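Local coordinates for protein Rho-class glutathione S-transferase (Laternula elliptica, PDB 3QAV) that probably transfers glutathione to electrophilic compounds, as a member of the glutathione S-transferase superfamily, at residues 31-36 with 227-232. Numbering follows the deposited sequence.
Sequences WGSGSP and PPHWAE
The two backbones come closest at Ser-33 and Pro-227, whose CA atoms are 4.8 Å apart. Residues 31-36 link the first strand of the thioredoxin-like N-terminal domain of this glutathione S-transferase to helix 36-47, with a type II beta turn from Gly-32 to Ser-35; 228-231 coil helically after helix 220-224. Gly-34, at phi 90°, suits its place in the turn: a side chain there would collide with the carbonyl O of Ser-33 and crowd His-229 CE1. With chi1 at -175°, Ser-33 OG is turned to the far side from its backbone N and reaches His-229. The backbone N-H of His-229 points almost straight at Ser-33 OG (3.0 Å, 170°). His-229 ND1 lies 2.5 Å from the same Ser-33 OG, in the plane of the imidazole; the bond is suspiciously short, so its exact length is doubtful, and either atom may be the donor. Replacing Ser-33 by an alanine removes OG and is likely to leave the N-H and ND1 of His-229 without this partner. Beside this pair, Trp-31 presents its ring edge to Pro-228, Trp-31 CH2 lying 3.9 Å from Pro-228 CD, while Trp-31 NE1 bonds Glu-54. The same turn delivers Ser-35, a glutathione-binding residue, to the N-cap of helix 36-47, where OG accepts from Cys-38 N. Within 227-232, Pro-227 CG sits over the centre of the Trp-230 ring, 3.5 Å above its plane.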
loop_
_atom_site.group_PDB
_atom_site.type_symbol
_atom_site.label_atom_id
_atom_site.label_comp_id
_atom_site.label_asym_id
_atom_site.label_seq_id
_atom_site.Cartn_x
_atom_site.Cartn_y
_atom_site.Cartn_z
ATOM N N TRP A 31 6.683 18.052 5.314
ATOM C CA TRP A 31 5.313 17.577 5.201
ATOM C C TRP A 31 4.327 18.704 4.940
ATOM O O TRP A 31 4.649 19.880 5.110
ATOM C CB TRP A 31 4.905 16.845 6.479
ATOM C CG TRP A 31 4.918 17.720 7.691
ATOM C CD1 TRP A 31 5.999 18.039 8.461
ATOM C CD2 TRP A 31 3.792 18.363 8.293
ATOM N NE1 TRP A 31 5.613 18.837 9.513
ATOM C CE2 TRP A 31 4.263 19.052 9.434
ATOM C CE3 TRP A 31 2.427 18.426 7.982
ATOM C CZ2 TRP A 31 3.418 19.792 10.267
ATOM C CZ3 TRP A 31 1.584 19.165 8.810
ATOM C CH2 TRP A 31 2.083 19.836 9.938
ATOM N N GLY A 32 3.114 18.328 4.555
ATOM C CA GLY A 32 2.090 19.314 4.264
ATOM C C GLY A 32 0.777 19.049 4.974
ATOM O O GLY A 32 0.504 17.929 5.417
ATOM N N SER A 33 -0.044 20.091 5.069
ATOM C CA SER A 33 -1.331 20.009 5.745
ATOM C C SER A 33 -2.384 19.214 4.979
ATOM O O SER A 33 -2.532 19.371 3.764
ATOM C CB SER A 33 -1.858 21.423 6.025
ATOM O OG SER A 33 -3.059 21.389 6.776
ATOM N N GLY A 34 -3.103 18.357 5.709
ATOM C CA GLY A 34 -4.169 17.553 5.127
ATOM C C GLY A 34 -3.795 16.185 4.574
ATOM O O GLY A 34 -4.673 15.357 4.321
ATOM N N SER A 35 -2.496 15.955 4.397
ATOM C CA SER A 35 -1.950 14.711 3.853
ATOM C C SER A 35 -1.883 13.534 4.833
ATOM O O SER A 35 -1.072 13.534 5.760
ATOM C CB SER A 35 -0.546 15.005 3.299
ATOM O OG SER A 35 0.245 13.835 3.166
ATOM N N PRO A 36 -2.728 12.501 4.632
ATOM C CA PRO A 36 -2.704 11.346 5.537
ATOM C C PRO A 36 -1.314 10.700 5.635
ATOM O O PRO A 36 -0.892 10.275 6.714
ATOM C CB PRO A 36 -3.751 10.415 4.940
ATOM C CG PRO A 36 -4.748 11.370 4.364
ATOM C CD PRO A 36 -3.842 12.382 3.672
ATOM N N PRO A 227 -4.331 18.710 10.971
ATOM C CA PRO A 227 -3.863 19.470 9.803
ATOM C C PRO A 227 -4.025 20.967 10.068
ATOM O O PRO A 227 -5.142 21.459 10.228
ATOM C CB PRO A 227 -4.782 18.980 8.688
ATOM C CG PRO A 227 -5.018 17.545 9.072
ATOM C CD PRO A 227 -5.265 17.640 10.565
ATOM N N PRO A 228 -2.912 21.713 10.109
ATOM C CA PRO A 228 -2.980 23.153 10.366
ATOM C C PRO A 228 -3.965 24.007 9.578
ATOM O O PRO A 228 -4.533 24.940 10.143
ATOM C CB PRO A 228 -1.530 23.615 10.180
ATOM C CG PRO A 228 -0.895 22.523 9.376
ATOM C CD PRO A 228 -1.518 21.283 9.930
ATOM N N HIS A 229 -4.193 23.697 8.303
ATOM C CA HIS A 229 -5.096 24.532 7.504
ATOM C C HIS A 229 -6.590 24.322 7.694
ATOM O O HIS A 229 -7.383 25.127 7.215
ATOM C CB HIS A 229 -4.755 24.439 6.003
ATOM C CG HIS A 229 -5.452 23.329 5.273
ATOM N ND1 HIS A 229 -4.964 22.041 5.228
ATOM C CD2 HIS A 229 -6.581 23.327 4.525
ATOM C CE1 HIS A 229 -5.757 21.295 4.479
ATOM N NE2 HIS A 229 -6.746 22.051 4.040
ATOM N N TRP A 230 -6.977 23.264 8.398
ATOM C CA TRP A 230 -8.393 22.977 8.624
ATOM C C TRP A 230 -9.113 23.975 9.536
ATOM O O TRP A 230 -10.290 24.276 9.336
ATOM C CB TRP A 230 -8.565 21.574 9.217
ATOM C CG TRP A 230 -8.319 20.441 8.251
ATOM C CD1 TRP A 230 -7.927 20.536 6.945
ATOM C CD2 TRP A 230 -8.454 19.045 8.528
ATOM N NE1 TRP A 230 -7.812 19.285 6.389
ATOM C CE2 TRP A 230 -8.130 18.349 7.340
ATOM C CE3 TRP A 230 -8.820 18.311 9.664
ATOM C CZ2 TRP A 230 -8.161 16.949 7.257
ATOM C CZ3 TRP A 230 -8.853 16.919 9.579
ATOM C CH2 TRP A 230 -8.525 16.257 8.384
ATOM N N ALA A 231 -8.409 24.479 10.539
ATOM C CA ALA A 231 -9.007 25.411 11.487
ATOM C C ALA A 231 -9.680 26.615 10.836
ATOM O O ALA A 231 -10.815 26.946 11.172
ATOM C CB ALA A 231 -7.952 25.883 12.477
ATOM N N GLU A 232 -8.986 27.254 9.898
ATOM C CA GLU A 232 -9.504 28.446 9.228
ATOM C C GLU A 232 -10.047 28.231 7.819
ATOM O O GLU A 232 -10.285 29.192 7.091
ATOM C CB GLU A 232 -8.409 29.520 9.174
ATOM C CG GLU A 232 -7.923 29.981 10.533
ATOM C CD GLU A 232 -9.007 30.686 11.321
ATOM O OE1 GLU A 232 -10.168 30.699 10.859
ATOM O OE2 GLU A 232 -8.700 31.221 12.404
#